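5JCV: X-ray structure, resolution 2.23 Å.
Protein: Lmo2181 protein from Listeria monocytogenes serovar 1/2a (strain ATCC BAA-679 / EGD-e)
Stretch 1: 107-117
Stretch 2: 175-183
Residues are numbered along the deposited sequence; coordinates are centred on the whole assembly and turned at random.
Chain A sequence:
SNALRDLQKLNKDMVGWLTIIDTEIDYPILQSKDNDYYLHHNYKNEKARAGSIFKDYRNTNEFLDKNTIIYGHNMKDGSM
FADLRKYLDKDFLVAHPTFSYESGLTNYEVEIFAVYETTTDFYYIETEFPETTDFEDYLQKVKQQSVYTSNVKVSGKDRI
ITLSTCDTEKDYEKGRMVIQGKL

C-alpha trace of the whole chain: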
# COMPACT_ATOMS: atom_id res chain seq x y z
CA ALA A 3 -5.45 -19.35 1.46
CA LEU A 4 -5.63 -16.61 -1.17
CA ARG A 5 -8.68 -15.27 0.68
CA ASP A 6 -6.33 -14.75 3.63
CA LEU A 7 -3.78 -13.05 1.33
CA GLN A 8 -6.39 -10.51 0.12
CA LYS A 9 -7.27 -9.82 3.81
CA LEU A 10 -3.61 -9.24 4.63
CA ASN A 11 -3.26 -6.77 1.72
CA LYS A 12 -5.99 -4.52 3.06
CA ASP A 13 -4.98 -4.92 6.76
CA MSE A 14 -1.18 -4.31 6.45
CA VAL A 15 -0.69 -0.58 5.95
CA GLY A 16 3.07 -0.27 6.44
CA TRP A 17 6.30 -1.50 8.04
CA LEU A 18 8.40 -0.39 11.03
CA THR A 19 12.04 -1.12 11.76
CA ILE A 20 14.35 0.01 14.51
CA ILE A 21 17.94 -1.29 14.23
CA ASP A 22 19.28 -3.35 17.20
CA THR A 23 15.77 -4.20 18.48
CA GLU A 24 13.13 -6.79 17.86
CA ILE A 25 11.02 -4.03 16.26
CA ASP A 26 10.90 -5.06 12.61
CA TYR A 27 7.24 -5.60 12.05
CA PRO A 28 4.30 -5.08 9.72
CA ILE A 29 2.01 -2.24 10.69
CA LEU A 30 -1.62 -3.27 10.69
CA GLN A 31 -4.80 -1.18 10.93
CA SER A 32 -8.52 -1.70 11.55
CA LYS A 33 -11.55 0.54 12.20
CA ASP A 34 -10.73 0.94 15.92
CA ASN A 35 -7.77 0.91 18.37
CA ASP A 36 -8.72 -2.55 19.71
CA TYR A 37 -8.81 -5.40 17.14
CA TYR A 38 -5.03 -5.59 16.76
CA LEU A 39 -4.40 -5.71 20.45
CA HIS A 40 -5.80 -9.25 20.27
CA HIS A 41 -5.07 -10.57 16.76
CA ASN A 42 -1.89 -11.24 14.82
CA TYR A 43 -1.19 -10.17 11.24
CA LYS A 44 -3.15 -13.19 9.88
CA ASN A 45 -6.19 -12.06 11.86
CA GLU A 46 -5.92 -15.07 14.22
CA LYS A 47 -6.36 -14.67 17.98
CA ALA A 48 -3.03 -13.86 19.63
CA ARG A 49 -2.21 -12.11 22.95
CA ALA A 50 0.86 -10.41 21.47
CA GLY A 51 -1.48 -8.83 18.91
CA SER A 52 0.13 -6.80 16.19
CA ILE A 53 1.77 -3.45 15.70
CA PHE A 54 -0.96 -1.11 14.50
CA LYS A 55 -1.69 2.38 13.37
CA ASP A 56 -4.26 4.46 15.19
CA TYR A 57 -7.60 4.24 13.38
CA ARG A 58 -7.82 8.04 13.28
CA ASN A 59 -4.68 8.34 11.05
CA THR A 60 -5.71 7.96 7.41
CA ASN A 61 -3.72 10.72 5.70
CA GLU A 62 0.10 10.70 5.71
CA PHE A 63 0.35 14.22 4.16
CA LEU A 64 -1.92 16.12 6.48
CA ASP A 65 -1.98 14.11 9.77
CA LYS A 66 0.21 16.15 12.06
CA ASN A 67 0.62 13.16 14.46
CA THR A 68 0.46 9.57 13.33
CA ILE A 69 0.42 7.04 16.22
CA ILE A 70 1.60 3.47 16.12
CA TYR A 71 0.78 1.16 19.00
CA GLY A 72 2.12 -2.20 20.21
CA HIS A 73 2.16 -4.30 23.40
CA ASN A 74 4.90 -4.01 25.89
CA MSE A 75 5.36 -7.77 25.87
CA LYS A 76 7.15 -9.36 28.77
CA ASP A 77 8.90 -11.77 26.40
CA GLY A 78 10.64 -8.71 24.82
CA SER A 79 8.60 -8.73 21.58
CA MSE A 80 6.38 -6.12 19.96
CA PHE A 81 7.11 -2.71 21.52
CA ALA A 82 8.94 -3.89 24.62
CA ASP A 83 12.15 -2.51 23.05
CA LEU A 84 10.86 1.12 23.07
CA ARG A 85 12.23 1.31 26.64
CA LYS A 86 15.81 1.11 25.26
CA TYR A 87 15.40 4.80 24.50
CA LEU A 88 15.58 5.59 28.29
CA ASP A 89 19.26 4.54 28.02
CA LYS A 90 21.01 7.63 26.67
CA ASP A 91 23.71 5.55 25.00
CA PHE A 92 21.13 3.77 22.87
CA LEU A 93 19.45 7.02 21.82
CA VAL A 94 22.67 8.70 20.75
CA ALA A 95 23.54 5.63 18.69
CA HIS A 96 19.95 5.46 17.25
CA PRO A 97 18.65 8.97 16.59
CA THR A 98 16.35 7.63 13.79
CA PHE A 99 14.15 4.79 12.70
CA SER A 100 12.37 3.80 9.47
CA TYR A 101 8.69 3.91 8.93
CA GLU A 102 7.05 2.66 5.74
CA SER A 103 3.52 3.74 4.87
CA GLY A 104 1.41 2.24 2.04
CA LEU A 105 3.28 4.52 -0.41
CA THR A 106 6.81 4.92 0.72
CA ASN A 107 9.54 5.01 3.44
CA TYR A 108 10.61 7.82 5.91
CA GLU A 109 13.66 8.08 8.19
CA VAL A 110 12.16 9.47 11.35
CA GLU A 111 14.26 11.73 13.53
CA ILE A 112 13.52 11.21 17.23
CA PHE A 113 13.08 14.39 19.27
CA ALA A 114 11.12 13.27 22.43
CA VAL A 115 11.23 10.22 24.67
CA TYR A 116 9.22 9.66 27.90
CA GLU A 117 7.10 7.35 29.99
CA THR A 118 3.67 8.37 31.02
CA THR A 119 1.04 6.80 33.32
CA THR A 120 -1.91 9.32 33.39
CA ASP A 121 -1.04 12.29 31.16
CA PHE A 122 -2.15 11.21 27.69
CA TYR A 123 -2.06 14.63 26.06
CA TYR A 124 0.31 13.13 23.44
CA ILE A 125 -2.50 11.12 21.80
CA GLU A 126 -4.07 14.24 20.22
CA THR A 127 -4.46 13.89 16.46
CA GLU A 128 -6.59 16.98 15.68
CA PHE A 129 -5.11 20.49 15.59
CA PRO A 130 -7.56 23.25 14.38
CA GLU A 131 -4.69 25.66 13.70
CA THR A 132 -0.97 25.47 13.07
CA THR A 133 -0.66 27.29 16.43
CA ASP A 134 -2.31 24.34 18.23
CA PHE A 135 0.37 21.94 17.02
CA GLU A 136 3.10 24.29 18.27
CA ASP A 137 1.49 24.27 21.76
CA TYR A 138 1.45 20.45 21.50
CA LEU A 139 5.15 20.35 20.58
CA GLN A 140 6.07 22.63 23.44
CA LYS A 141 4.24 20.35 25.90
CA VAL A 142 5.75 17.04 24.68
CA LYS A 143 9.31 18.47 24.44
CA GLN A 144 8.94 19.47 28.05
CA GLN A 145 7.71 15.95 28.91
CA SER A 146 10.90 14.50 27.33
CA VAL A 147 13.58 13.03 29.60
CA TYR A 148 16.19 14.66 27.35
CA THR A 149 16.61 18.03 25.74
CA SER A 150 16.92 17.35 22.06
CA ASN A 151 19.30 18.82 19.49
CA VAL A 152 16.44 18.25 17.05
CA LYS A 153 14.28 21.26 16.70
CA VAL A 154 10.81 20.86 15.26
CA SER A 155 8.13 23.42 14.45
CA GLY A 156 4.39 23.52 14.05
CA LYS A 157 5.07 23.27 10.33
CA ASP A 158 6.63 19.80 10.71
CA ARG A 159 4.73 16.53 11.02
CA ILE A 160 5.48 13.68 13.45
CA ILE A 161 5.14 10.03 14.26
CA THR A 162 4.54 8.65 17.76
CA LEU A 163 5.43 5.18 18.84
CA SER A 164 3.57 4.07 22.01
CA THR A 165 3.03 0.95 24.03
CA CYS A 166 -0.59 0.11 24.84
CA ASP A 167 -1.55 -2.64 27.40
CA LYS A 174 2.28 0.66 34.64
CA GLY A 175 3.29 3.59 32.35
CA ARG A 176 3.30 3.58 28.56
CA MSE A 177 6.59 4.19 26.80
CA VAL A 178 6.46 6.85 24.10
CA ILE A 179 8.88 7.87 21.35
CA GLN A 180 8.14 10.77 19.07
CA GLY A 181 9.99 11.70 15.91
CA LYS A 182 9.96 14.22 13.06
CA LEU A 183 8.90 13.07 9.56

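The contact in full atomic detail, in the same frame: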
# COMPACT_ATOMS: atom_id res chain seq x y z
N ASN A 107 8.78 5.01 2.17
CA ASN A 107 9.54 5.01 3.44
C ASN A 107 9.95 6.41 3.95
O ASN A 107 10.13 7.32 3.17
CB ASN A 107 10.76 4.16 3.24
CG ASN A 107 11.65 4.72 2.16
OD1 ASN A 107 11.14 5.19 1.13
ND2 ASN A 107 12.98 4.68 2.36
N TYR A 108 10.07 6.59 5.28
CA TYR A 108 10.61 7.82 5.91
C TYR A 108 11.69 7.40 6.91
O TYR A 108 11.59 6.33 7.49
CB TYR A 108 9.54 8.63 6.65
CG TYR A 108 8.32 8.95 5.81
CD1 TYR A 108 8.11 10.24 5.31
CD2 TYR A 108 7.37 7.96 5.50
CE1 TYR A 108 7.01 10.54 4.54
CE2 TYR A 108 6.27 8.24 4.72
CZ TYR A 108 6.09 9.54 4.23
OH TYR A 108 5.01 9.81 3.45
N GLU A 109 12.70 8.24 7.11
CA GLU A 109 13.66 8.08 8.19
C GLU A 109 13.39 9.09 9.30
O GLU A 109 13.79 10.25 9.24
CB GLU A 109 15.10 8.20 7.73
CG GLU A 109 16.00 7.09 8.29
CD GLU A 109 15.78 5.78 7.55
OE1 GLU A 109 15.09 5.79 6.49
OE2 GLU A 109 16.31 4.74 7.99
N VAL A 110 12.73 8.61 10.34
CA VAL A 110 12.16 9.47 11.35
C VAL A 110 13.24 9.86 12.33
O VAL A 110 13.98 9.01 12.81
CB VAL A 110 11.05 8.72 12.11
CG1 VAL A 110 10.41 9.66 13.12
CG2 VAL A 110 9.98 8.20 11.14
N GLU A 111 13.28 11.15 12.65
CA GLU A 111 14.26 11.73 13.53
C GLU A 111 13.66 11.97 14.92
O GLU A 111 12.86 12.91 15.14
CB GLU A 111 14.72 13.07 12.92
CG GLU A 111 16.18 13.37 13.15
CD GLU A 111 16.64 14.73 12.62
OE1 GLU A 111 16.01 15.33 11.70
OE2 GLU A 111 17.69 15.19 13.14
N ILE A 112 14.07 11.15 15.88
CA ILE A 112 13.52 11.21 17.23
C ILE A 112 13.88 12.51 17.94
O ILE A 112 15.04 12.92 17.97
CB ILE A 112 14.03 10.02 18.06
CG1 ILE A 112 13.44 8.71 17.53
CG2 ILE A 112 13.67 10.20 19.53
CD1 ILE A 112 14.27 7.49 17.87
N PHE A 113 12.88 13.15 18.52
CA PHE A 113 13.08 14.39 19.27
C PHE A 113 12.52 14.38 20.71
O PHE A 113 12.86 15.26 21.50
CB PHE A 113 12.49 15.54 18.49
CG PHE A 113 10.98 15.57 18.47
CD1 PHE A 113 10.28 16.25 19.44
CD2 PHE A 113 10.28 14.96 17.45
CE1 PHE A 113 8.90 16.28 19.42
CE2 PHE A 113 8.90 15.00 17.43
CZ PHE A 113 8.22 15.65 18.41
N ALA A 114 11.69 13.39 21.06
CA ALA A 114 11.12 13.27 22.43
C ALA A 114 10.93 11.83 22.83
O ALA A 114 10.45 11.01 22.07
CB ALA A 114 9.78 13.99 22.53
N VAL A 115 11.27 11.57 24.07
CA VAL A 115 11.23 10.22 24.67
C VAL A 115 10.71 10.37 26.11
O VAL A 115 11.25 11.15 26.87
CB VAL A 115 12.65 9.65 24.68
CG1 VAL A 115 12.74 8.41 25.53
CG2 VAL A 115 13.15 9.41 23.27
N TYR A 116 9.67 9.64 26.49
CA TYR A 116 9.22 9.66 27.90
C TYR A 116 8.32 8.49 28.21
O TYR A 116 7.83 7.80 27.29
CB TYR A 116 8.47 10.97 28.23
CG TYR A 116 7.45 11.37 27.20
CD1 TYR A 116 6.14 10.95 27.31
CD2 TYR A 116 7.81 12.15 26.08
CE1 TYR A 116 5.19 11.31 26.35
CE2 TYR A 116 6.89 12.51 25.12
CZ TYR A 116 5.58 12.07 25.26
OH TYR A 116 4.65 12.40 24.35
N GLU A 117 8.12 8.26 29.50
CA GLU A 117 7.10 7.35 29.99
C GLU A 117 6.00 8.22 30.48
O GLU A 117 6.24 9.33 31.00
CB GLU A 117 7.57 6.56 31.20
CG GLU A 117 8.62 5.52 30.91
CD GLU A 117 9.17 4.90 32.20
OE1 GLU A 117 9.95 5.59 32.94
OE2 GLU A 117 8.82 3.73 32.43
N GLY A 175 3.26 2.53 33.34
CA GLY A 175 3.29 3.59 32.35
C GLY A 175 3.48 3.05 30.92
O GLY A 175 4.07 1.99 30.72
N ARG A 176 2.94 3.77 29.95
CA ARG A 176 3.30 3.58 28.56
C ARG A 176 4.66 4.21 28.28
O ARG A 176 5.05 5.17 28.93
CB ARG A 176 2.30 4.26 27.66
CG ARG A 176 0.90 3.71 27.83
CD ARG A 176 -0.00 4.54 26.94
NE ARG A 176 -1.36 4.03 26.93
CZ ARG A 176 -2.34 4.51 26.17
NH1 ARG A 176 -2.13 5.54 25.35
NH2 ARG A 176 -3.54 3.96 26.27
N MSE A 177 5.36 3.64 27.31
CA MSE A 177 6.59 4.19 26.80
C MSE A 177 6.26 4.87 25.49
O MSE A 177 5.48 4.37 24.69
CB MSE A 177 7.57 3.03 26.67
CG MSE A 177 8.89 3.49 26.14
SE MSE A 177 9.77 4.48 27.60
CE MSE A 177 10.72 5.66 26.41
N VAL A 178 6.82 6.05 25.26
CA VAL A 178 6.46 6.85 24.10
C VAL A 178 7.72 7.41 23.45
O VAL A 178 8.57 7.93 24.14
CB VAL A 178 5.55 8.03 24.47
CG1 VAL A 178 5.22 8.84 23.22
CG2 VAL A 178 4.28 7.54 25.12
N ILE A 179 7.79 7.31 22.14
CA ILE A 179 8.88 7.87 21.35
C ILE A 179 8.20 8.70 20.29
O ILE A 179 7.26 8.24 19.66
CB ILE A 179 9.65 6.74 20.64
CG1 ILE A 179 10.18 5.77 21.68
CG2 ILE A 179 10.78 7.26 19.78
CD1 ILE A 179 11.19 6.38 22.60
N GLN A 180 8.64 9.94 20.13
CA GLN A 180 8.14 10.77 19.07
C GLN A 180 9.25 11.34 18.15
O GLN A 180 10.33 11.75 18.61
CB GLN A 180 7.33 11.88 19.68
CG GLN A 180 6.18 11.35 20.49
CD GLN A 180 5.36 12.47 21.02
OE1 GLN A 180 5.84 13.20 21.89
NE2 GLN A 180 4.14 12.66 20.49
N GLY A 181 8.98 11.33 16.86
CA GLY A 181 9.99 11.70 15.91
C GLY A 181 9.43 12.56 14.79
O GLY A 181 8.24 12.50 14.50
N LYS A 182 10.30 13.35 14.18
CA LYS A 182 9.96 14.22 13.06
C LYS A 182 9.96 13.45 11.73
O LYS A 182 10.91 12.76 11.43
CB LYS A 182 10.99 15.36 12.99
CG LYS A 182 10.83 16.35 11.84
CD LYS A 182 12.08 17.21 11.68
CE LYS A 182 12.10 18.33 12.70
NZ LYS A 182 13.33 19.16 12.58
N LEU A 183 8.89 13.56 10.95
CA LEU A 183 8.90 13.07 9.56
C LEU A 183 9.80 13.91 8.68
O LEU A 183 9.99 15.10 8.87
CB LEU A 183 7.52 13.09 8.92
CG LEU A 183 6.62 11.91 9.27
CD1 LEU A 183 5.46 11.86 8.27
CD2 LEU A 183 7.40 10.60 9.26
OXT LEU A 183 10.35 13.35 7.76

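Antiparallel strands are joined by their backbones, but how closely they fit depends on the side chains, and the pairing of residues 107-117 with 176-182 in Lmo2181 illustrates both points. The backbone ladder is regular at its ends. Lys182 N donates to Glu111 O at 2.8 Å, and Glu111 N to Lys182 O at 3.1 Å; further along, Tyr116 N reaches Val178 O at 3.1 Å and Val178 N reaches Tyr116 O at 2.9 Å. Between these pairs the register slips by one residue. At this beta bulge a single carbonyl serves two donors: Gln180 O accepts from Phe113 N at 2.9 Å and from Ala114 N at 3.2 Å, while Gln180 N returns a bond to Ala114 O at 2.9 Å. The extra residue is Phe113, whose phi/psi of -127/-13 departs from the extended values of its neighbours.

The bulge also changes where side chains go. The CA-to-CB bond of Phe113 points sideways, yet chi1 in the p well (72°) and chi2 at 90° bring its ring back over the partner strand, with CD2 3.6 Å from Gly181 CA and Lys182 N near the plane of the ring at its edge. Glycine suits the position opposite Ile112. Ile112 CA and Gly181 CA are only 3.8 Å apart, and Val110, in the t rotamer, puts CG1 3.5 Å from Gly181 CA; a CB built on this glycine would lie 2.4 Å from Val110 CG1, a clash.

On the face carrying Ile112, Val115 and Ile179, branched aliphatic chains fill the buried space. Ile112 CG1 meets Ile179 CG2 at 3.8 Å. Ile179 adopts m for both chi1 and chi2, and its end comes nearer the first strand, placing CD1 3.7 Å from Val115 CG2. Val115, with chi1 in t, offers its other methyl to the selenomethionine Met177: CG1 lies 3.5 Å from CE. Met177 starts out in t and then turns through a p chi2, a bend available to a long unbranched chain, so that its end approaches the neighbouring strand and SE sits 3.7 Å from the aliphatic CG of Glu117.

The other face contains the polar link. Tyr116 has chi1 in p (46°) and chi2 at 90°, which lays its ring across Val178; Val178 CB is 4.2 Å from the ring centroid and over the face, a CH-pi contact. The same conformation carries the hydroxyl on to Gln180, where Tyr116 OH donates to Gln180 OE1 at 2.8 Å near the ring plane. Gln180, extended by a t chi2 after an m chi1, can make this bond from a buried site without stranding its amide, because NE2 is hydrogen-bonded elsewhere in the structure.

Beyond the ladder, Leu183 begins by pointing away, but its end returns: CD2 lies 3.9 Å from Tyr108 CB and 4.0 Å from Val110 CG2, while CD1 covers one face of the Tyr108 ring. In all, 903 Å² is buried between the stretches.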